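Local coordinates for segregation and condensation protein A (Thermococcus onnurineus, PDB 6IVH) that is the kleisin subunit of an archaeal Smc-based condensin, seen here as its N-terminal domain, and probably acts with Smc in chromosome condensation and segregation, at residues A[38-42]-A[56-60]. Sequence-based numbering, arbitrary orientation.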
ATOM      1  N   TYR A  38      -3.921  -0.110   4.982  1.00 37.51           N
ATOM      2  CA  TYR A  38      -3.547  -1.333   4.281  1.00 36.74           C
ATOM      3  C   TYR A  38      -3.274  -2.464   5.264  1.00 39.23           C
ATOM      4  O   TYR A  38      -3.706  -3.603   5.049  1.00 36.87           O
ATOM      5  CB  TYR A  38      -2.319  -1.076   3.405  1.00 34.85           C
ATOM      6  CG  TYR A  38      -1.839  -2.279   2.624  1.00 31.40           C
ATOM      7  CD1 TYR A  38      -0.926  -3.173   3.171  1.00 29.98           C
ATOM      8  CD2 TYR A  38      -2.289  -2.514   1.332  1.00 30.55           C
ATOM      9  CE1 TYR A  38      -0.485  -4.272   2.457  1.00 33.27           C
ATOM     10  CE2 TYR A  38      -1.856  -3.608   0.612  1.00 29.22           C
ATOM     11  CZ  TYR A  38      -0.954  -4.483   1.177  1.00 34.77           C
ATOM     12  OH  TYR A  38      -0.520  -5.573   0.457  1.00 35.85           O
ATOM     13  N   ILE A  39      -2.552  -2.170   6.346  1.00 38.85           N
ATOM     14  CA  ILE A  39      -2.241  -3.196   7.335  1.00 39.76           C
ATOM     15  C   ILE A  39      -3.502  -3.628   8.073  1.00 38.88           C
ATOM     16  O   ILE A  39      -3.680  -4.814   8.382  1.00 35.51           O
ATOM     17  CB  ILE A  39      -1.158  -2.684   8.301  1.00 41.54           C
ATOM     18  CG1 ILE A  39       0.167  -2.502   7.554  1.00 42.84           C
ATOM     19  CG2 ILE A  39      -1.000  -3.626   9.484  1.00 25.50           C
ATOM     20  CD1 ILE A  39       1.298  -1.991   8.423  1.00 49.18           C
ATOM     21  N   GLU A  40      -4.394  -2.678   8.368  1.00 36.65           N
ATOM     22  CA  GLU A  40      -5.674  -3.024   8.981  1.00 42.03           C
ATOM     23  C   GLU A  40      -6.415  -4.054   8.141  1.00 38.80           C
ATOM     24  O   GLU A  40      -6.822  -5.106   8.644  1.00 37.57           O
ATOM     25  CB  GLU A  40      -6.534  -1.771   9.167  1.00 42.19           C
ATOM     26  CG  GLU A  40      -6.095  -0.851  10.298  1.00 56.38           C
ATOM     27  CD  GLU A  40      -6.890   0.444  10.339  1.00 73.35           C
ATOM     28  OE1 GLU A  40      -8.021   0.469   9.806  1.00 75.40           O
ATOM     29  OE2 GLU A  40      -6.384   1.440  10.901  1.00 80.53           O
ATOM     30  N   ARG A  41      -6.584  -3.769   6.847  1.00 37.98           N
ATOM     31  CA  ARG A  41      -7.288  -4.698   5.970  1.00 39.28           C
ATOM     32  C   ARG A  41      -6.514  -5.999   5.808  1.00 37.08           C
ATOM     33  O   ARG A  41      -7.112  -7.080   5.770  1.00 37.76           O
ATOM     34  CB  ARG A  41      -7.540  -4.048   4.609  1.00 39.95           C
ATOM     35  CG  ARG A  41      -8.191  -4.969   3.595  1.00 44.23           C
ATOM     36  CD  ARG A  41      -9.635  -5.264   3.972  1.00 43.28           C
ATOM     37  NE  ARG A  41     -10.359  -5.897   2.874  1.00 39.13           N
ATOM     38  CZ  ARG A  41     -11.561  -6.449   2.988  1.00 47.88           C
ATOM     39  NH1 ARG A  41     -12.186  -6.452   4.159  1.00 50.29           N
ATOM     40  NH2 ARG A  41     -12.137  -7.003   1.931  1.00 55.04           N
ATOM     41  N   LEU A  42      -5.184  -5.914   5.715  1.00 34.83           N
ATOM     42  CA  LEU A  42      -4.371  -7.123   5.618  1.00 33.92           C
ATOM     43  C   LEU A  42      -4.556  -8.009   6.842  1.00 41.73           C
ATOM     44  O   LEU A  42      -4.568  -9.240   6.734  1.00 42.29           O
ATOM     45  CB  LEU A  42      -2.900  -6.753   5.445  1.00 32.00           C
ATOM     46  CG  LEU A  42      -1.942  -7.923   5.239  1.00 30.16           C
ATOM     47  CD1 LEU A  42      -2.322  -8.697   3.988  1.00 31.46           C
ATOM     48  CD2 LEU A  42      -0.506  -7.432   5.161  1.00 33.78           C
ATOM     49  N   ALA A  56       1.445  -9.154  -1.523  1.00 36.81           N
ATOM     50  CA  ALA A  56       0.653  -8.374  -0.579  1.00 35.44           C
ATOM     51  C   ALA A  56       1.330  -8.282   0.782  1.00 34.23           C
ATOM     52  O   ALA A  56       1.172  -7.277   1.485  1.00 29.25           O
ATOM     53  CB  ALA A  56      -0.745  -8.976  -0.439  1.00 31.59           C
ATOM     54  N   ILE A  57       2.080  -9.314   1.172  1.00 27.92           N
ATOM     55  CA  ILE A  57       2.850  -9.243   2.408  1.00 30.54           C
ATOM     56  C   ILE A  57       4.041  -8.310   2.235  1.00 33.22           C
ATOM     57  O   ILE A  57       4.323  -7.472   3.100  1.00 35.95           O
ATOM     58  CB  ILE A  57       3.290 -10.653   2.842  1.00 38.72           C
ATOM     59  CG1 ILE A  57       2.071 -11.519   3.177  1.00 35.69           C
ATOM     60  CG2 ILE A  57       4.240 -10.578   4.023  1.00 33.51           C
ATOM     61  CD1 ILE A  57       2.413 -12.960   3.495  1.00 40.20           C
ATOM     62  N   LEU A  58       4.752  -8.431   1.110  1.00 36.65           N
ATOM     63  CA  LEU A  58       5.901  -7.569   0.851  1.00 33.66           C
ATOM     64  C   LEU A  58       5.488  -6.113   0.670  1.00 37.86           C
ATOM     65  O   LEU A  58       6.241  -5.206   1.047  1.00 36.06           O
ATOM     66  CB  LEU A  58       6.654  -8.066  -0.384  1.00 34.66           C
ATOM     67  CG  LEU A  58       7.807  -7.209  -0.910  1.00 33.91           C
ATOM     68  CD1 LEU A  58       8.888  -7.046   0.145  1.00 42.94           C
ATOM     69  CD2 LEU A  58       8.379  -7.818  -2.178  1.00 44.47           C
ATOM     70  N   ALA A  59       4.302  -5.869   0.103  1.00 37.17           N
ATOM     71  CA  ALA A  59       3.847  -4.498  -0.099  1.00 36.56           C
ATOM     72  C   ALA A  59       3.659  -3.766   1.223  1.00 35.00           C
ATOM     73  O   ALA A  59       3.808  -2.540   1.280  1.00 35.49           O
ATOM     74  CB  ALA A  59       2.546  -4.492  -0.903  1.00 35.34           C
ATOM     75  N   ALA A  60       3.332  -4.494   2.292  1.00 35.55           N
ATOM     76  CA  ALA A  60       3.192  -3.866   3.602  1.00 35.41           C
ATOM     77  C   ALA A  60       4.517  -3.280   4.072  1.00 39.04           C
ATOM     78  O   ALA A  60       4.565  -2.153   4.579  1.00 35.39           O
ATOM     79  CB  ALA A  60       2.659  -4.879   4.616  1.00 31.24           C
TER
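One hydrogen bond links these two helical turns. Tyr38 OH donates to the backbone oxygen Ala56 O at 2.6 Å, and the acceptor lies near the plane of the ring, at its edge. The usual helical donor to Ala56 O would be Ala60 N, but the two lie 3.6 Å apart, and Ala60 N makes a weak bond to Ile57 O at 3.2 Å instead. The tyrosine hydroxyl thus satisfies a carbonyl inside the interface.

Apolar packing surrounds this bond. Tyr38 CE1 packs on Ala60 CB at 3.9 Å, and Tyr38 CZ lies 4.1 Å from Ala59 CB. Leu42, one turn after Tyr38, places CD2 4.1 Å from Ala60 CB. The CA-to-CB bonds of Tyr38 and Leu42 point toward the other helix, and their side chains fill the space between segment axes that come within 10.7 Å, meeting small alanines.

Tyr38 and Leu42 also touch Ile14 of helix 11-20, while Ala59 rests on Leu114 of helix 107-120.

Helices 31-47 and 54-72 are consecutive in the chain, and the N-to-C directions of the two segments differ by 147°. This is an antiparallel helical hairpin within the compact, mainly helical N-terminal domain of the ScpA kleisin.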